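Local coordinates for nitrate transport protein (Xanthomonas axonopodis pv. citri, PDB 3KSX), which probably binds alkanesulfonates in the periplasm and delivers them to an ABC-type importer, serving as the substrate-binding component SsuA, at residues A[105-110]-A[275-280]; A[132-137]-A[158-163]. All blocks are in the same frame, centred on the assembly; numbering follows the deposited sequence.

Interaction 1. Residues A[105-110]-A[275-280]; sequences WVPPTP and SVQPLS
Trp105 and Gln277 meet through backbone and side chain alike. Their main chains form one antiparallel hydrogen-bonded pair: Gln277 N donates a hydrogen bond to Trp105 O at 2.8 Å, and Trp105 N donates to Gln277 O at 2.5 Å, a length too short to be taken literally. Trp105 O is also approached by Val276 CA at 3.2 Å, a CA-H...O contact. With CG anti to the backbone nitrogen (chi1 165°), the indole runs alongside the Gln277 side chain; Trp105 CE3 lies 3.6 Å from Gln277 CG, and the amide plane stands 79° from the ring. Leu279 packs against the stem of the tryptophan side chain, its CG 3.8 Å from Trp105 CB. Pro107, lacking an N-H, needs no acceptor here and rests its CD 3.3 Å from Ser275 O.

Further out, the NE1-H of Trp105 is held by Thr210 O, fixing the indole's turn, while branched Val276 fills an apolar site against Leu235 and Phe214. Asn236 binds Val276 O, and Ser280 caps helix 281-296. A lone bridge thus fastens the linker before that helix to edge strand 100-106 of a mixed sheet whose 2-1-3-5-4 strand order is typical of type II periplasmic binding proteins.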
loop_
_atom_site.group_PDB
_atom_site.type_symbol
_atom_site.label_atom_id
_atom_site.label_comp_id
_atom_site.label_asym_id
_atom_site.label_seq_id
_atom_site.Cartn_x
_atom_site.Cartn_y
_atom_site.Cartn_z
ATOM N N TRP A 105 11.579 -1.559 -3.679
ATOM C CA TRP A 105 11.040 -1.861 -2.323
ATOM C C TRP A 105 10.882 -0.598 -1.511
ATOM O O TRP A 105 11.786 0.260 -1.562
ATOM C CB TRP A 105 11.920 -2.912 -1.592
ATOM C CG TRP A 105 11.657 -3.016 -0.088
ATOM C CD1 TRP A 105 10.530 -3.423 0.511
ATOM C CD2 TRP A 105 12.525 -2.560 0.968
ATOM N NE1 TRP A 105 10.653 -3.363 1.905
ATOM C CE2 TRP A 105 11.859 -2.800 2.199
ATOM C CE3 TRP A 105 13.802 -2.000 0.980
ATOM C CZ2 TRP A 105 12.431 -2.489 3.453
ATOM C CZ3 TRP A 105 14.341 -1.622 2.192
ATOM C CH2 TRP A 105 13.656 -1.886 3.429
ATOM N N VAL A 106 9.753 -0.504 -0.784
ATOM C CA VAL A 106 9.332 0.681 -0.075
ATOM C C VAL A 106 9.316 0.223 1.395
ATOM O O VAL A 106 8.566 -0.691 1.752
ATOM C CB VAL A 106 7.846 1.058 -0.446
ATOM C CG1 VAL A 106 7.427 2.263 0.372
ATOM C CG2 VAL A 106 7.690 1.373 -1.971
ATOM N N PRO A 107 10.176 0.787 2.246
ATOM C CA PRO A 107 10.149 0.312 3.623
ATOM C C PRO A 107 8.799 0.521 4.373
ATOM O O PRO A 107 7.938 1.333 3.978
ATOM C CB PRO A 107 11.252 1.109 4.246
ATOM C CG PRO A 107 12.200 1.361 3.000
ATOM C CD PRO A 107 11.168 1.857 2.094
ATOM N N PRO A 108 8.574 -0.269 5.421
ATOM C CA PRO A 108 7.214 -0.235 5.932
ATOM C C PRO A 108 6.907 0.990 6.804
ATOM O O PRO A 108 7.813 1.705 7.286
ATOM C CB PRO A 108 7.157 -1.507 6.848
ATOM C CG PRO A 108 8.591 -1.633 7.323
ATOM C CD PRO A 108 9.392 -1.286 6.083
ATOM N N THR A 109 5.627 1.253 6.988
ATOM C CA THR A 109 5.146 2.382 7.816
ATOM C C THR A 109 4.126 1.858 8.809
ATOM O O THR A 109 2.893 1.998 8.618
ATOM C CB THR A 109 4.559 3.528 6.909
ATOM O OG1 THR A 109 3.581 2.993 6.068
ATOM C CG2 THR A 109 5.593 4.066 6.007
ATOM N N PRO A 110 4.608 1.147 9.872
ATOM C CA PRO A 110 3.723 0.319 10.621
ATOM C C PRO A 110 2.712 1.143 11.422
ATOM O O PRO A 110 1.624 0.669 11.727
ATOM C CB PRO A 110 4.667 -0.423 11.579
ATOM C CG PRO A 110 6.013 0.468 11.608
ATOM C CD PRO A 110 6.034 0.921 10.208
ATOM N N SER A 275 11.993 5.572 1.264
ATOM C CA SER A 275 12.316 5.740 -0.150
ATOM C C SER A 275 12.342 4.389 -0.888
ATOM O O SER A 275 12.765 3.354 -0.329
ATOM C CB SER A 275 13.660 6.470 -0.267
ATOM O OG SER A 275 14.630 5.825 0.526
ATOM N N VAL A 276 11.910 4.373 -2.134
ATOM C CA VAL A 276 11.984 3.144 -2.926
ATOM C C VAL A 276 13.454 2.834 -3.180
ATOM O O VAL A 276 14.210 3.721 -3.513
ATOM C CB VAL A 276 11.115 3.183 -4.194
ATOM C CG1 VAL A 276 11.533 4.286 -5.120
ATOM C CG2 VAL A 276 11.169 1.796 -4.916
ATOM N N GLN A 277 13.860 1.604 -2.902
ATOM C CA GLN A 277 15.235 1.119 -3.211
ATOM C C GLN A 277 15.177 -0.329 -3.655
ATOM O O GLN A 277 14.057 -0.960 -3.669
ATOM C CB GLN A 277 16.064 1.221 -1.990
ATOM C CG GLN A 277 15.262 0.836 -0.746
ATOM C CD GLN A 277 15.910 1.361 0.517
ATOM O OE1 GLN A 277 15.541 2.420 1.044
ATOM N NE2 GLN A 277 16.855 0.605 1.032
ATOM N N PRO A 278 16.346 -0.890 -3.996
ATOM C CA PRO A 278 16.376 -2.226 -4.477
ATOM C C PRO A 278 15.981 -3.185 -3.392
ATOM O O PRO A 278 16.106 -2.902 -2.202
ATOM C CB PRO A 278 17.850 -2.462 -4.797
ATOM C CG PRO A 278 18.405 -1.113 -5.073
ATOM C CD PRO A 278 17.685 -0.267 -4.062
ATOM N N LEU A 279 15.425 -4.290 -3.803
ATOM C CA LEU A 279 15.066 -5.365 -2.878
ATOM C C LEU A 279 16.329 -6.016 -2.320
ATOM O O LEU A 279 17.294 -6.339 -3.050
ATOM C CB LEU A 279 14.132 -6.440 -3.544
ATOM C CG LEU A 279 12.642 -5.989 -3.758
ATOM C CD1 LEU A 279 12.408 -5.141 -5.004
ATOM C CD2 LEU A 279 11.799 -7.246 -3.878
ATOM N N SER A 280 16.320 -6.183 -1.013
ATOM C CA SER A 280 17.464 -6.861 -0.352
ATOM C C SER A 280 17.114 -8.330 -0.160
ATOM O O SER A 280 15.925 -8.687 -0.209
ATOM C CB SER A 280 17.683 -6.176 1.029
ATOM O OG SER A 280 16.592 -6.444 1.906
#

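Interaction 2. Residues A[132-137]-A[158-163]; sequences KRIAFQ and RDITPL
The Phe136 ring meets Pro162 obliquely, its CE2 3.5 Å from Pro162 CB, the two side chains running side by side. Chi1 of 52° sets Phe136 CG between its own N and carbonyl carbon, bringing the ring back over the neighbouring strand; His143 and Tyr164 also meet it, with ring planes at about 55° and 80°. The Arg133 guanidinium likewise has Thr161 CG2 oblique to it, and lower down the extended chain Arg133 CG lies 4.0 Å from that methyl. A long charged arginine beside a short, beta-branched threonine suits the solvent-facing start of the strands.

Strand 133-136, helix 141-152 and strand 161-164 form a beta-alpha-beta unit with parallel strands at the edge of an alpha/beta lobe, as in type II periplasmic binding proteins. Four bonds lace them, from Thr161 N to Lys132 O (2.8 Å), Ile134 N to Thr161 O (2.9 Å), Leu163 N to Ile134 O (2.8 Å) and Phe136 N to Leu163 O (2.9 Å). Pro162 fits the outermost strand because this register asks no N-H of it. On the helix side, Ile134 and Ile160 cross at about a right angle, Ile134 CD1 3.8 Å from Ile160 CB, beneath Leu146 and Leu150. Leu163 shares the other face with Ala135, and Leu163 CD1 packs 3.8 Å from Arg133 CB.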
loop_
_atom_site.group_PDB
_atom_site.type_symbol
_atom_site.label_atom_id
_atom_site.label_comp_id
_atom_site.label_asym_id
_atom_site.label_seq_id
_atom_site.Cartn_x
_atom_site.Cartn_y
_atom_site.Cartn_z
ATOM N N LYS A 132 -16.839 -10.630 15.049
ATOM C CA LYS A 132 -17.247 -9.324 14.544
ATOM C C LYS A 132 -17.000 -9.175 13.018
ATOM O O LYS A 132 -16.173 -9.885 12.446
ATOM C CB LYS A 132 -16.497 -8.220 15.268
ATOM C CG LYS A 132 -16.590 -8.236 16.771
ATOM C CD LYS A 132 -17.946 -7.922 17.238
ATOM C CE LYS A 132 -17.862 -7.874 18.742
ATOM N NZ LYS A 132 -18.984 -8.584 19.345
ATOM N N ARG A 133 -17.716 -8.223 12.422
ATOM C CA ARG A 133 -17.694 -7.921 10.989
ATOM C C ARG A 133 -16.633 -6.863 10.806
ATOM O O ARG A 133 -16.746 -5.774 11.337
ATOM C CB ARG A 133 -19.032 -7.341 10.586
ATOM C CG ARG A 133 -20.061 -8.371 10.487
ATOM C CD ARG A 133 -21.290 -7.779 9.912
ATOM N NE ARG A 133 -22.119 -8.947 9.658
ATOM C CZ ARG A 133 -23.069 -9.036 8.737
ATOM N NH1 ARG A 133 -23.354 -7.998 7.938
ATOM N NH2 ARG A 133 -23.728 -10.193 8.624
ATOM N N ILE A 134 -15.587 -7.245 10.095
ATOM C CA ILE A 134 -14.425 -6.381 9.879
ATOM C C ILE A 134 -14.246 -6.078 8.392
ATOM O O ILE A 134 -14.027 -7.009 7.585
ATOM C CB ILE A 134 -13.183 -7.042 10.439
ATOM C CG1 ILE A 134 -13.425 -7.602 11.870
ATOM C CG2 ILE A 134 -11.998 -6.111 10.372
ATOM C CD1 ILE A 134 -12.123 -8.142 12.475
ATOM N N ALA A 135 -14.329 -4.810 8.019
ATOM C CA ALA A 135 -14.157 -4.299 6.645
ATOM C C ALA A 135 -12.656 -4.193 6.333
ATOM O O ALA A 135 -11.861 -3.704 7.168
ATOM C CB ALA A 135 -14.725 -2.866 6.570
ATOM N N PHE A 136 -12.268 -4.602 5.137
ATOM C CA PHE A 136 -10.878 -4.309 4.631
ATOM C C PHE A 136 -10.818 -4.634 3.169
ATOM O O PHE A 136 -11.653 -5.391 2.664
ATOM C CB PHE A 136 -9.733 -5.122 5.341
ATOM C CG PHE A 136 -9.966 -6.646 5.371
ATOM C CD1 PHE A 136 -9.269 -7.492 4.448
ATOM C CD2 PHE A 136 -10.834 -7.239 6.285
ATOM C CE1 PHE A 136 -9.443 -8.853 4.477
ATOM C CE2 PHE A 136 -11.025 -8.663 6.324
ATOM C CZ PHE A 136 -10.334 -9.435 5.377
ATOM N N GLN A 137 -9.802 -4.112 2.500
ATOM C CA GLN A 137 -9.605 -4.495 1.101
ATOM C C GLN A 137 -8.941 -5.856 1.023
ATOM O O GLN A 137 -7.838 -6.048 1.512
ATOM C CB GLN A 137 -8.753 -3.400 0.446
ATOM C CG GLN A 137 -8.250 -3.775 -0.947
ATOM C CD GLN A 137 -9.334 -3.694 -1.999
ATOM O OE1 GLN A 137 -10.067 -2.730 -2.092
ATOM N NE2 GLN A 137 -9.371 -4.704 -2.868
ATOM N N ARG A 158 -10.805 -17.108 10.220
ATOM C CA ARG A 158 -12.117 -17.763 10.303
ATOM C C ARG A 158 -12.877 -17.421 11.578
ATOM O O ARG A 158 -13.980 -17.916 11.757
ATOM C CB ARG A 158 -12.052 -19.279 10.066
ATOM C CG ARG A 158 -11.050 -20.068 10.906
ATOM C CD ARG A 158 -10.522 -21.429 10.214
ATOM N NE ARG A 158 -9.146 -21.730 10.647
ATOM C CZ ARG A 158 -8.693 -21.611 11.905
ATOM N NH1 ARG A 158 -9.525 -21.275 12.905
ATOM N NH2 ARG A 158 -7.394 -21.844 12.179
ATOM N N ASP A 159 -12.279 -16.627 12.476
ATOM C CA ASP A 159 -12.978 -16.255 13.719
ATOM C C ASP A 159 -13.703 -14.915 13.597
ATOM O O ASP A 159 -14.336 -14.429 14.550
ATOM C CB ASP A 159 -11.996 -16.190 14.883
ATOM C CG ASP A 159 -11.367 -17.515 15.198
ATOM O OD1 ASP A 159 -12.094 -18.524 15.219
ATOM O OD2 ASP A 159 -10.133 -17.576 15.426
ATOM N N ILE A 160 -13.541 -14.275 12.441
ATOM C CA ILE A 160 -14.086 -12.916 12.218
ATOM C C ILE A 160 -14.871 -13.004 10.923
ATOM O O ILE A 160 -14.688 -13.954 10.163
ATOM C CB ILE A 160 -13.028 -11.787 12.240
ATOM C CG1 ILE A 160 -11.974 -11.928 11.137
ATOM C CG2 ILE A 160 -12.242 -11.761 13.575
ATOM C CD1 ILE A 160 -12.406 -11.422 9.812
ATOM N N THR A 161 -15.752 -12.051 10.657
ATOM C CA THR A 161 -16.450 -12.025 9.414
ATOM C C THR A 161 -15.937 -10.919 8.483
ATOM O O THR A 161 -16.151 -9.767 8.808
ATOM C CB THR A 161 -17.863 -11.754 9.711
ATOM O OG1 THR A 161 -18.358 -12.901 10.374
ATOM C CG2 THR A 161 -18.636 -11.498 8.493
ATOM N N PRO A 162 -15.271 -11.258 7.339
ATOM C CA PRO A 162 -14.676 -10.144 6.521
ATOM C C PRO A 162 -15.741 -9.405 5.691
ATOM O O PRO A 162 -16.651 -10.008 5.169
ATOM C CB PRO A 162 -13.680 -10.896 5.628
ATOM C CG PRO A 162 -14.396 -12.288 5.401
ATOM C CD PRO A 162 -14.813 -12.592 6.833
ATOM N N LEU A 163 -15.686 -8.094 5.607
ATOM C CA LEU A 163 -16.429 -7.388 4.611
ATOM C C LEU A 163 -15.363 -6.817 3.644
ATOM O O LEU A 163 -14.641 -5.837 3.946
ATOM C CB LEU A 163 -17.340 -6.313 5.266
ATOM C CG LEU A 163 -18.169 -6.762 6.462
ATOM C CD1 LEU A 163 -18.819 -5.590 7.171
ATOM C CD2 LEU A 163 -19.226 -7.829 6.117
#

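In the fold
The two contacts sit on opposite sides of the chain's centre, their centres 28 Å apart, and each involves an outermost strand of a different five-stranded sheet. Interaction 1 is a surface contact between distant parts of the sequence, where a loop with no regular structure gains a single antiparallel bridge on a strand end; Trp105 supplies the largest share of the buried surface, followed by Gln277. Interaction 2, partly buried, joins close neighbours in sequence by a continuous parallel ladder, its isoleucines facing the connecting helix, while Ala135 and Leu163 lie on the other side. Residues 105-110 continue toward the second sheet, to which 132-137 belongs, and Thr109 makes a weak hydrogen bond to the bound MOPS.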